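PDB 3FDH: SusD homolog from Bacteroides thetaiotaomicron VPI-5482, which probably binds glycans at the outer membrane as a lipoprotein of the SusD/RagB family. Local coordinates for residues S18-R22 with G100-G104; L25-T30 with V180-L186; L267-L271 with Y421-W425; E344-R348 with R440-E446. All coordinates share one frame. Where two conformers were deposited one is given. Residues are numbered along the deposited sequence.

Interaction 1: residues S18-R22 with G100-G104; sequences SVASR and GRDHG
Residues 18-20 run extended (Val19 phi/psi -132/157, Ala20 -59/138) and turn into helix 21-37 at Ser21, so Ala20 sits at its N-cap position. Facing them, Gly100 to His103 make a type I beta turn in the loop between helices 76-95 and 106-127, with Arg101 (-60/-24) and Asp102 (-110/22) at its two inner positions. The turn is closed by His103 N to Gly100 O at 3.1 Å and reinforced by His103 ND1 to the same Gly100 O at 2.8 Å. The segments come closest at Ser21 and Asp102, whose CA atoms are 6.7 Å apart. Ala20 has no polar side chain; Asp102 (chi1 m) of the neighbouring loop accepts from the first helical residue, its OD2 taking Ser21 N at 2.6 Å and Ser21 OG, rotamer m, also at 2.6 Å. Gln95, at the end of helix 76-95, packs beside the pair and is joined to Asp102 through the backbone. Arg101 (p, t, m) reaches along the extended part of 18-22. One face of its guanidinium lies against the Val19-Ala20 peptide, with NH1 3.5 Å from Val19 C, while its NE makes a weak 3.4 Å salt bridge to Asp102 OD1. At the guanidinium edge, Arg101 NH1 donates to Ser18 OG at 2.9 Å.

Interaction 2: residues L25-T30 with V180-L186; sequences LADVIT and VTEQDFL
The loop between helices 154-171 and 191-208 has an Asx turn at Asp184 and packs against helix 21-37. Segment 25-30 is regular helix; in 180-186, residues 181-183 have helical angles, Gln183 N and Asp184 N both bond back to Val180 O (2.9 and 3.0 Å), and Asp184 (-85/87) then centres an inverse gamma turn. Asp184 OD1 accepts from Leu186 N at 3.0 Å, and its OD2 is held by Gly189 and Trp194. The backbones are closest at Ala26 and Gln183, with CA atoms 4.7 Å apart, an approach allowed by the small alanine: Ala26 CA makes a CA-H...O contact of 3.4 Å with Gln183 O. Around it the packing is apolar. Leu25 CD2 meets Val180 CG2 at 3.7 Å, both also resting on Met111 of helix 106-127. Ile29 (chi1 m, chi2 t) points into the bend, with its CG2 4.1 Å from Phe185 CB and 4.2 Å from Leu186 CD1. The Phe185 ring (chi1 m) meets Ala26 and Thr30, one turn apart, its CE2 3.6 Å from Ala26 CB. Its edge faces Ala26 O, 3.6 Å from Phe185 CD2, and that same Ala26 O accepts from Thr30 OG1 at 2.8 Å.

Interaction 3: residues L267-L271 with Y421-W425; sequences LGTKL and YLAMW
Leu267 (chi1 t, chi2 p) lays its CD2 over the face of the Trp425 five-membered ring, a CH-pi contact in which the modelled methyl sits rather too near the ring for its exact distance to carry weight. Its other methyl, CD1, is 3.7 Å from Leu422 CD2 and 3.9 Å from Tyr421 CE1. One turn on, Leu271 (m, t) places CD1 3.5 Å from Trp425 CZ3 and CD2 3.9 Å from Leu422 CD2. This is buried helix-helix packing within the mostly helical SusD-like fold: 267-271 belongs to helix 265-274, while helix 412-423 ends in the other segment, Met424 being the first residue to leave helical angles. The closest CA atoms, Leu271 and Leu422, are 8.0 Å apart. Tyr51, Phe283 and Phe322 also meet the Trp425 ring, Phe322 edge-to-face. Along the polar margin, Lys270 CD passes 3.9 Å from Tyr421 CE1; Lys270 NZ donates to a water at 2.8 Å, and that water donates to Tyr421 OH at 2.8 Å. Lys270 NZ also bonds Thr450 O, and Tyr421 OH bonds Ile49 O.

Interaction 4: residues E344-R348 with R440-E446; sequences EALCR and RMKGLNE
Two bidentate salt bridges join the ends of helices 335-348 and 431-443. Arg440 grips Glu344 with NH1 to OE2 at 2.8 Å and NH2 to OE1 at 3.0 Å; Arg348 grips Glu446 with NH1 to OE2 at 2.9 Å and NH2 to OE1 at 3.0 Å. The two pairs are linked within helix 335-348, where Glu344 OE2 also accepts from Arg348 NE at 2.8 Å and NH2 at 2.9 Å across one helical turn. The four residues thus form one salt-bridge network, extended by a further salt bridge from Arg440 to Asp437.

Long side chains span the gap, since the nearest CA pairs, Glu344-Met441 and Arg348-Leu444, stand 11.8 and 12.1 Å apart. Glu344 is fully extended (t, t), Arg348 is m, t, t, and Arg440 starts t, t before bending at chi3 p. Helix 431-443 ends in a Schellman motif: Asn445 takes positive phi (55/46), with Glu446 N to Met441 O at 2.8 Å and Asn445 N to Lys442 O at 2.9 Å, and the chain reversal turns Glu446 (m, t) back toward Arg348. Leu444 CD1 covers one guanidinium face, 3.8 Å from Arg348 NH2, while Met207 of helix 191-208 packs on Glu344 and Arg440. Arg348 NH2 and Arg440 NH1 lie only 4.0 Å apart, a like-charge approach made tolerable by Glu344 OE2, which bonds to both arginines.

In the fold
Interactions 1 and 2 are neighbours on helix 21-37, with centres 14 Å apart. Their segments alternate along the chain and they touch directly: Arg22 O lies 3.2 Å from Gln183 CB, and Arg22 CB 3.9 Å from Val180 CG2. Two different interhelical loops therefore meet successive turns of the same N-terminal helix. Interactions 3 and 4 form a second pair, their centres 18 Å apart and nearest atoms about 6 Å apart, so they do not touch, but they are linked through the consecutive helices 412-423 and 431-443. Interaction 3 lies across the chain's centre from both interactions 1 and 2, its centre 45 and 32 Å from theirs. Interaction 4 also lies across it from interaction 2, centres 35 Å apart.

Interaction 1: residues S18-R22 with G100-G104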
loop_
_atom_site.group_PDB
_atom_site.type_symbol
_atom_site.label_atom_id
_atom_site.label_comp_id
_atom_site.label_asym_id
_atom_site.label_seq_id
_atom_site.Cartn_x
_atom_site.Cartn_y
_atom_site.Cartn_z
ATOM N N SER A 18 -4.354 -12.882 -29.173
ATOM C CA SER A 18 -5.142 -11.631 -29.317
ATOM C C SER A 18 -6.530 -11.717 -28.728
ATOM O O SER A 18 -7.353 -12.503 -29.161
ATOM C CB SER A 18 -5.270 -11.264 -30.780
ATOM O OG SER A 18 -6.004 -10.044 -30.902
ATOM N N VAL A 19 -6.762 -10.892 -27.727
ATOM C CA VAL A 19 -8.074 -10.805 -27.103
ATOM C C VAL A 19 -8.488 -9.355 -26.956
ATOM O O VAL A 19 -7.639 -8.453 -26.963
ATOM C CB VAL A 19 -8.165 -11.586 -25.755
ATOM C CG1 VAL A 19 -7.708 -13.033 -25.948
ATOM C CG2 VAL A 19 -7.383 -10.933 -24.679
ATOM N N ALA A 20 -9.797 -9.138 -26.859
ATOM C CA ALA A 20 -10.360 -7.782 -26.699
ATOM C C ALA A 20 -9.813 -7.125 -25.435
ATOM O O ALA A 20 -9.691 -7.752 -24.379
ATOM C CB ALA A 20 -11.904 -7.803 -26.688
ATOM N N SER A 21 -9.483 -5.848 -25.562
ATOM C CA SER A 21 -8.842 -5.107 -24.463
ATOM C C SER A 21 -9.565 -5.202 -23.147
ATOM O O SER A 21 -8.945 -5.244 -22.102
ATOM C CB SER A 21 -8.666 -3.629 -24.806
ATOM O OG SER A 21 -7.677 -3.452 -25.795
ATOM N N ARG A 22 -10.885 -5.233 -23.194
ATOM C CA ARG A 22 -11.666 -5.282 -21.957
ATOM C C ARG A 22 -11.342 -6.524 -21.135
ATOM O O ARG A 22 -11.245 -6.467 -19.910
ATOM C CB ARG A 22 -13.168 -5.155 -22.219
ATOM C CG ARG A 22 -13.806 -6.250 -23.030
ATOM C CD ARG A 22 -15.189 -5.824 -23.419
ATOM N NE ARG A 22 -15.931 -6.857 -24.123
ATOM C CZ ARG A 22 -15.911 -7.043 -25.442
ATOM N NH1 ARG A 22 -15.173 -6.276 -26.249
ATOM N NH2 ARG A 22 -16.647 -8.018 -25.954
ATOM N N GLY A 100 -5.372 -0.110 -34.042
ATOM C CA GLY A 100 -5.609 -1.199 -33.084
ATOM C C GLY A 100 -6.942 -1.894 -33.290
ATOM O O GLY A 100 -7.908 -1.306 -33.744
ATOM N N ARG A 101 -6.994 -3.166 -32.938
ATOM C CA ARG A 101 -8.241 -3.932 -33.061
ATOM C C ARG A 101 -9.361 -3.332 -32.224
ATOM O O ARG A 101 -10.552 -3.525 -32.514
ATOM C CB ARG A 101 -8.067 -5.391 -32.646
ATOM C CG ARG A 101 -7.633 -5.585 -31.221
ATOM C CD ARG A 101 -7.821 -7.001 -30.782
ATOM N NE ARG A 101 -9.226 -7.320 -30.551
ATOM C CZ ARG A 101 -9.662 -8.553 -30.369
ATOM N NH1 ARG A 101 -8.798 -9.549 -30.456
ATOM N NH2 ARG A 101 -10.941 -8.800 -30.133
ATOM N N ASP A 102 -8.971 -2.597 -31.191
ATOM C CA ASP A 102 -9.947 -2.021 -30.277
ATOM C C ASP A 102 -10.041 -0.515 -30.411
ATOM O O ASP A 102 -10.451 0.177 -29.500
ATOM C CB ASP A 102 -9.632 -2.414 -28.845
ATOM C CG ASP A 102 -9.781 -3.887 -28.607
ATOM O OD1 ASP A 102 -10.627 -4.504 -29.293
ATOM O OD2 ASP A 102 -9.055 -4.433 -27.756
ATOM N N HIS A 103 -9.630 -0.016 -31.556
ATOM C CA HIS A 103 -9.757 1.419 -31.838
ATOM C C HIS A 103 -11.135 1.933 -31.446
ATOM O O HIS A 103 -12.150 1.314 -31.722
ATOM C CB HIS A 103 -9.523 1.712 -33.323
ATOM C CG HIS A 103 -10.494 1.018 -34.240
ATOM N ND1 HIS A 103 -10.349 -0.303 -34.622
ATOM C CD2 HIS A 103 -11.616 1.462 -34.856
ATOM C CE1 HIS A 103 -11.342 -0.641 -35.424
ATOM N NE2 HIS A 103 -12.125 0.412 -35.584
ATOM N N GLY A 104 -11.158 3.086 -30.806
ATOM C CA GLY A 104 -12.408 3.721 -30.387
ATOM C C GLY A 104 -12.776 3.472 -28.943
ATOM O O GLY A 104 -13.761 4.006 -28.434
#

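Interaction 2: residues L25-T30 with V180-L186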
loop_
_atom_site.group_PDB
_atom_site.type_symbol
_atom_site.label_atom_id
_atom_site.label_comp_id
_atom_site.label_asym_id
_atom_site.label_seq_id
_atom_site.Cartn_x
_atom_site.Cartn_y
_atom_site.Cartn_z
ATOM N N LEU A 25 -8.089 -6.072 -19.502
ATOM C CA LEU A 25 -8.188 -5.116 -18.395
ATOM C C LEU A 25 -8.669 -5.813 -17.142
ATOM O O LEU A 25 -8.268 -5.487 -16.028
ATOM C CB LEU A 25 -9.133 -3.961 -18.740
ATOM C CG LEU A 25 -9.235 -2.828 -17.735
ATOM C CD1 LEU A 25 -7.833 -2.098 -17.682
ATOM C CD2 LEU A 25 -10.413 -1.893 -18.047
ATOM N N ALA A 26 -9.565 -6.759 -17.319
ATOM C CA ALA A 26 -10.135 -7.482 -16.149
ATOM C C ALA A 26 -8.975 -8.125 -15.400
ATOM O O ALA A 26 -8.876 -8.089 -14.166
ATOM C CB ALA A 26 -11.140 -8.557 -16.594
ATOM N N ASP A 27 -8.060 -8.663 -16.187
ATOM C CA ASP A 27 -6.899 -9.367 -15.635
ATOM C C ASP A 27 -5.904 -8.405 -15.018
ATOM O O ASP A 27 -5.315 -8.673 -13.975
ATOM C CB ASP A 27 -6.178 -10.160 -16.722
ATOM C CG ASP A 27 -5.121 -11.072 -16.158
ATOM O OD1 ASP A 27 -5.457 -12.195 -15.704
ATOM O OD2 ASP A 27 -3.939 -10.683 -16.205
ATOM N N VAL A 28 -5.717 -7.269 -15.675
ATOM C CA VAL A 28 -4.753 -6.255 -15.226
ATOM C C VAL A 28 -5.198 -5.701 -13.871
ATOM O O VAL A 28 -4.417 -5.540 -12.945
ATOM C CB VAL A 28 -4.561 -5.127 -16.323
ATOM C CG1 VAL A 28 -3.951 -3.849 -15.765
ATOM C CG2 VAL A 28 -3.757 -5.671 -17.549
ATOM N N ILE A 29 -6.492 -5.457 -13.739
ATOM C CA ILE A 29 -7.002 -4.893 -12.491
ATOM C C ILE A 29 -6.856 -5.924 -11.370
ATOM O O ILE A 29 -6.413 -5.624 -10.233
ATOM C CB ILE A 29 -8.451 -4.455 -12.639
ATOM C CG1 ILE A 29 -8.547 -3.300 -13.647
ATOM C CG2 ILE A 29 -9.066 -4.039 -11.302
ATOM C CD1 ILE A 29 -10.000 -2.942 -14.000
ATOM N N THR A 30 -7.202 -7.149 -11.707
ATOM C CA THR A 30 -7.157 -8.248 -10.739
ATOM C C THR A 30 -5.733 -8.461 -10.247
ATOM O O THR A 30 -5.441 -8.544 -9.042
ATOM C CB THR A 30 -7.652 -9.541 -11.361
ATOM O OG1 THR A 30 -9.038 -9.403 -11.728
ATOM C CG2 THR A 30 -7.511 -10.683 -10.371
ATOM N N VAL A 180 -17.221 -1.918 -21.189
ATOM C CA VAL A 180 -16.187 -2.480 -20.329
ATOM C C VAL A 180 -16.696 -2.774 -18.915
ATOM O O VAL A 180 -15.993 -3.339 -18.073
ATOM C CB VAL A 180 -14.991 -1.496 -20.192
ATOM C CG1 VAL A 180 -15.393 -0.314 -19.276
ATOM C CG2 VAL A 180 -13.762 -2.231 -19.642
ATOM N N THR A 181 -17.945 -2.416 -18.705
ATOM C CA THR A 181 -18.546 -2.471 -17.375
ATOM C C THR A 181 -18.238 -3.716 -16.560
ATOM O O THR A 181 -17.797 -3.627 -15.426
ATOM C CB THR A 181 -20.085 -2.286 -17.408
ATOM O OG1 THR A 181 -20.391 -0.995 -17.939
ATOM C CG2 THR A 181 -20.665 -2.375 -16.004
ATOM N N GLU A 182 -18.494 -4.877 -17.141
ATOM C CA GLU A 182 -18.382 -6.139 -16.383
ATOM C C GLU A 182 -16.942 -6.564 -16.143
ATOM O O GLU A 182 -16.655 -7.380 -15.254
ATOM C CB GLU A 182 -19.191 -7.253 -17.072
ATOM C CG GLU A 182 -20.707 -6.954 -17.146
ATOM C CD GLU A 182 -21.372 -6.744 -15.777
ATOM O OE1 GLU A 182 -20.866 -7.279 -14.757
ATOM O OE2 GLU A 182 -22.432 -6.060 -15.735
ATOM N N GLN A 183 -16.036 -5.949 -16.897
ATOM C CA GLN A 183 -14.594 -6.248 -16.803
ATOM C C GLN A 183 -13.866 -5.271 -15.885
ATOM O O GLN A 183 -12.772 -5.532 -15.396
ATOM C CB GLN A 183 -13.945 -6.228 -18.183
ATOM C CG GLN A 183 -14.302 -7.423 -19.075
ATOM C CD GLN A 183 -15.691 -7.373 -19.595
ATOM O OE1 GLN A 183 -16.068 -6.410 -20.257
ATOM N NE2 GLN A 183 -16.471 -8.439 -19.345
ATOM N N ASP A 184 -14.495 -4.134 -15.651
ATOM C CA ASP A 184 -13.933 -3.090 -14.770
ATOM C C ASP A 184 -14.300 -3.412 -13.319
ATOM O O ASP A 184 -15.346 -2.999 -12.801
ATOM C CB ASP A 184 -14.460 -1.706 -15.156
ATOM C CG ASP A 184 -13.983 -0.628 -14.209
ATOM O OD1 ASP A 184 -13.114 -0.956 -13.344
ATOM O OD2 ASP A 184 -14.481 0.519 -14.299
ATOM N N PHE A 185 -13.459 -4.218 -12.715
ATOM C CA PHE A 185 -13.647 -4.680 -11.340
ATOM C C PHE A 185 -13.375 -3.582 -10.311
ATOM O O PHE A 185 -13.581 -3.765 -9.114
ATOM C CB PHE A 185 -12.759 -5.894 -11.019
ATOM C CG PHE A 185 -13.040 -7.094 -11.865
ATOM C CD1 PHE A 185 -14.345 -7.532 -12.041
ATOM C CD2 PHE A 185 -12.001 -7.802 -12.447
ATOM C CE1 PHE A 185 -14.593 -8.645 -12.824
ATOM C CE2 PHE A 185 -12.243 -8.906 -13.204
ATOM C CZ PHE A 185 -13.534 -9.338 -13.401
ATOM N N LEU A 186 -12.941 -2.428 -10.784
ATOM C CA LEU A 186 -12.662 -1.338 -9.875
ATOM C C LEU A 186 -13.886 -0.445 -9.784
ATOM O O LEU A 186 -14.429 -0.231 -8.702
ATOM C CB LEU A 186 -11.435 -0.567 -10.337
ATOM C CG LEU A 186 -10.556 -0.009 -9.253
ATOM C CD1 LEU A 186 -10.019 -1.186 -8.367
ATOM C CD2 LEU A 186 -9.421 0.767 -9.919
#

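Interaction 3: residues L267-L271 with Y421-W425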
loop_
_atom_site.group_PDB
_atom_site.type_symbol
_atom_site.label_atom_id
_atom_site.label_comp_id
_atom_site.label_asym_id
_atom_site.label_seq_id
_atom_site.Cartn_x
_atom_site.Cartn_y
_atom_site.Cartn_z
ATOM N N LEU A 267 3.650 -1.597 17.350
ATOM C CA LEU A 267 2.396 -1.029 16.913
ATOM C C LEU A 267 1.472 -0.912 18.119
ATOM O O LEU A 267 0.815 0.100 18.334
ATOM C CB LEU A 267 1.735 -1.858 15.794
ATOM C CG LEU A 267 0.355 -1.346 15.334
ATOM C CD1 LEU A 267 0.380 0.017 14.695
ATOM C CD2 LEU A 267 -0.222 -2.324 14.377
ATOM N N GLY A 268 1.452 -1.960 18.929
ATOM C CA GLY A 268 0.616 -1.987 20.143
ATOM C C GLY A 268 1.006 -0.869 21.100
ATOM O O GLY A 268 0.162 -0.204 21.709
ATOM N N THR A 269 2.302 -0.628 21.203
ATOM C CA THR A 269 2.796 0.443 22.068
ATOM C C THR A 269 2.194 1.792 21.655
ATOM O O THR A 269 1.780 2.578 22.480
ATOM C CB THR A 269 4.327 0.541 21.980
ATOM O OG1 THR A 269 4.899 -0.708 22.383
ATOM C CG2 THR A 269 4.874 1.660 22.904
ATOM N N LYS A 270 2.179 2.042 20.351
ATOM C CA LYS A 270 1.622 3.302 19.807
ATOM C C LYS A 270 0.137 3.388 20.097
ATOM O O LYS A 270 -0.388 4.376 20.616
ATOM C CB LYS A 270 1.838 3.389 18.302
ATOM C CG LYS A 270 3.300 3.517 17.855
ATOM C CD LYS A 270 3.432 3.551 16.351
ATOM C CE LYS A 270 4.909 3.713 15.872
ATOM N NZ LYS A 270 5.829 2.576 16.165
ATOM N N LEU A 271 -0.565 2.337 19.713
ATOM C CA LEU A 271 -2.024 2.309 19.920
ATOM C C LEU A 271 -2.405 2.555 21.389
ATOM O O LEU A 271 -3.391 3.268 21.712
ATOM C CB LEU A 271 -2.635 0.970 19.411
ATOM C CG LEU A 271 -2.494 0.682 17.914
ATOM C CD1 LEU A 271 -2.901 -0.792 17.532
ATOM C CD2 LEU A 271 -3.310 1.715 17.122
ATOM N N TYR A 421 0.090 6.639 9.294
ATOM C CA TYR A 421 0.691 5.335 9.650
ATOM C C TYR A 421 -0.292 4.398 10.355
ATOM O O TYR A 421 -0.507 3.276 9.884
ATOM C CB TYR A 421 2.008 5.504 10.433
ATOM C CG TYR A 421 2.571 4.193 10.931
ATOM C CD1 TYR A 421 2.212 3.708 12.186
ATOM C CD2 TYR A 421 3.493 3.466 10.190
ATOM C CE1 TYR A 421 2.665 2.496 12.654
ATOM C CE2 TYR A 421 3.971 2.251 10.656
ATOM C CZ TYR A 421 3.582 1.765 11.884
ATOM O OH TYR A 421 4.074 0.539 12.370
ATOM N N LEU A 422 -1.020 4.891 11.369
ATOM C CA LEU A 422 -1.968 4.059 12.107
ATOM C C LEU A 422 -3.208 3.679 11.293
ATOM O O LEU A 422 -3.738 2.568 11.429
ATOM C CB LEU A 422 -2.405 4.755 13.421
ATOM C CG LEU A 422 -1.228 4.904 14.403
ATOM C CD1 LEU A 422 -1.742 5.692 15.626
ATOM C CD2 LEU A 422 -0.681 3.540 14.851
ATOM N N ALA A 423 -3.649 4.598 10.433
ATOM C CA ALA A 423 -4.812 4.344 9.547
ATOM C C ALA A 423 -4.595 3.290 8.478
ATOM O O ALA A 423 -5.498 2.599 8.051
ATOM C CB ALA A 423 -5.249 5.625 8.857
HETATM N N MSE A 424 -3.354 3.199 8.060
HETATM C CA MSE A 424 -2.934 2.384 6.899
HETATM C C MSE A 424 -2.476 0.953 7.251
HETATM O O MSE A 424 -2.119 0.131 6.421
HETATM C CB MSE A 424 -2.015 3.220 6.016
HETATM C CG MSE A 424 -2.739 4.335 5.391
HETATM SE SE MSE A 424 -1.791 5.483 4.182
HETATM C CE MSE A 424 -1.557 4.321 2.630
ATOM N N TRP A 425 -2.681 0.662 8.521
ATOM C CA TRP A 425 -2.563 -0.702 9.084
ATOM C C TRP A 425 -3.909 -1.385 8.849
ATOM O O TRP A 425 -4.957 -0.871 9.190
ATOM C CB TRP A 425 -2.350 -0.615 10.588
ATOM C CG TRP A 425 -2.375 -1.896 11.311
ATOM C CD1 TRP A 425 -1.705 -3.038 10.967
ATOM C CD2 TRP A 425 -3.018 -2.171 12.555
ATOM N NE1 TRP A 425 -1.910 -4.030 11.893
ATOM C CE2 TRP A 425 -2.743 -3.531 12.871
ATOM C CE3 TRP A 425 -3.817 -1.409 13.444
ATOM C CZ2 TRP A 425 -3.200 -4.123 14.026
ATOM C CZ3 TRP A 425 -4.312 -2.023 14.556
ATOM C CH2 TRP A 425 -3.978 -3.362 14.863
HETATM O O HOH W 1 4.753 0.190 15.055
#

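Interaction 4: residues E344-R348 with R440-E446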
loop_
_atom_site.group_PDB
_atom_site.type_symbol
_atom_site.label_atom_id
_atom_site.label_comp_id
_atom_site.label_asym_id
_atom_site.label_seq_id
_atom_site.Cartn_x
_atom_site.Cartn_y
_atom_site.Cartn_z
ATOM N N GLU A 344 -1.234 16.506 4.962
ATOM C CA GLU A 344 0.222 16.642 4.922
ATOM C C GLU A 344 0.599 17.906 4.114
ATOM O O GLU A 344 1.510 18.685 4.454
ATOM C CB GLU A 344 0.902 15.439 4.289
ATOM C CG GLU A 344 2.394 15.630 4.262
ATOM C CD GLU A 344 3.135 14.519 3.652
ATOM O OE1 GLU A 344 2.466 13.552 3.148
ATOM O OE2 GLU A 344 4.397 14.594 3.764
ATOM N N ALA A 345 -0.107 18.088 3.012
ATOM C CA ALA A 345 0.152 19.258 2.161
ATOM C C ALA A 345 -0.096 20.548 2.930
ATOM O O ALA A 345 0.704 21.480 2.889
ATOM C CB ALA A 345 -0.700 19.207 0.858
ATOM N N LEU A 346 -1.196 20.603 3.662
ATOM C CA LEU A 346 -1.517 21.811 4.449
ATOM C C LEU A 346 -0.486 22.044 5.538
ATOM O O LEU A 346 0.025 23.150 5.713
ATOM C CB LEU A 346 -2.939 21.739 5.034
ATOM C CG LEU A 346 -4.074 21.873 3.993
ATOM C CD1 LEU A 346 -5.316 21.209 4.494
ATOM C CD2 LEU A 346 -4.332 23.311 3.562
ATOM N N CYS A 347 -0.118 20.984 6.231
ATOM C CA CYS A 347 0.906 21.102 7.269
ATOM C C CYS A 347 2.165 21.702 6.687
ATOM O O CYS A 347 2.715 22.661 7.175
ATOM C CB CYS A 347 1.252 19.734 7.850
ATOM S SG CYS A 347 -0.002 19.069 8.991
ATOM N N ARG A 348 2.645 21.089 5.640
ATOM C CA ARG A 348 3.894 21.559 5.043
ATOM C C ARG A 348 3.779 22.984 4.473
ATOM O O ARG A 348 4.797 23.666 4.295
ATOM C CB ARG A 348 4.402 20.585 4.003
ATOM C CG ARG A 348 4.819 19.269 4.618
ATOM C CD ARG A 348 5.427 18.375 3.615
ATOM N NE ARG A 348 5.660 17.031 4.139
ATOM C CZ ARG A 348 6.716 16.634 4.839
ATOM N NH1 ARG A 348 7.709 17.435 5.160
ATOM N NH2 ARG A 348 6.762 15.398 5.261
ATOM N N ARG A 440 10.265 7.978 2.463
ATOM C CA ARG A 440 10.266 9.359 1.969
ATOM C C ARG A 440 10.643 10.227 3.147
ATOM O O ARG A 440 11.452 11.149 2.994
ATOM C CB ARG A 440 8.926 9.753 1.368
ATOM C CG ARG A 440 8.805 11.223 1.054
ATOM C CD ARG A 440 7.560 11.538 0.265
ATOM N NE ARG A 440 6.333 11.152 0.928
ATOM C CZ ARG A 440 5.654 11.955 1.759
ATOM N NH1 ARG A 440 6.112 13.171 2.058
ATOM N NH2 ARG A 440 4.560 11.508 2.322
HETATM N N MSE A 441 10.046 9.952 4.310
HETATM C CA MSE A 441 10.389 10.688 5.561
HETATM C C MSE A 441 11.876 10.581 5.872
HETATM O O MSE A 441 12.513 11.549 6.304
HETATM C CB MSE A 441 9.613 10.208 6.743
HETATM C CG MSE A 441 8.324 10.918 6.705
HETATM SE SE MSE A 441 6.940 10.566 8.070
HETATM C CE MSE A 441 6.211 8.936 7.500
ATOM N N LYS A 442 12.413 9.378 5.674
ATOM C CA LYS A 442 13.840 9.169 5.847
ATOM C C LYS A 442 14.676 10.109 4.978
ATOM O O LYS A 442 15.626 10.746 5.461
ATOM C CB LYS A 442 14.266 7.736 5.531
ATOM C CG LYS A 442 14.071 6.809 6.646
ATOM C CD LYS A 442 14.679 5.404 6.399
ATOM C CE LYS A 442 16.181 5.367 6.440
ATOM N NZ LYS A 442 16.823 5.649 7.746
ATOM N N GLY A 443 14.313 10.189 3.700
ATOM C CA GLY A 443 15.002 11.068 2.775
ATOM C C GLY A 443 14.888 12.532 3.168
ATOM O O GLY A 443 15.786 13.314 2.906
ATOM N N LEU A 444 13.811 12.875 3.863
ATOM C CA LEU A 444 13.543 14.247 4.328
ATOM C C LEU A 444 14.132 14.470 5.730
ATOM O O LEU A 444 13.999 15.519 6.327
ATOM C CB LEU A 444 12.030 14.518 4.367
ATOM C CG LEU A 444 11.327 14.483 3.019
ATOM C CD1 LEU A 444 9.808 14.617 3.147
ATOM C CD2 LEU A 444 11.920 15.590 2.135
ATOM N N ASN A 445 14.796 13.441 6.214
ATOM C CA ASN A 445 15.367 13.394 7.560
ATOM C C ASN A 445 14.379 13.671 8.645
ATOM O O ASN A 445 14.625 14.455 9.559
ATOM C CB ASN A 445 16.546 14.323 7.744
ATOM C CG ASN A 445 17.333 13.966 8.945
ATOM O OD1 ASN A 445 17.207 12.844 9.450
ATOM N ND2 ASN A 445 18.150 14.900 9.438
ATOM N N GLU A 446 13.236 13.024 8.520
ATOM C CA GLU A 446 12.159 13.103 9.502
ATOM C C GLU A 446 12.023 11.745 10.187
ATOM O O GLU A 446 12.056 10.694 9.550
ATOM C CB GLU A 446 10.867 13.517 8.840
ATOM C CG GLU A 446 10.931 14.968 8.287
ATOM C CD GLU A 446 9.783 15.342 7.357
ATOM O OE1 GLU A 446 9.022 14.451 6.916
ATOM O OE2 GLU A 446 9.678 16.551 7.036
#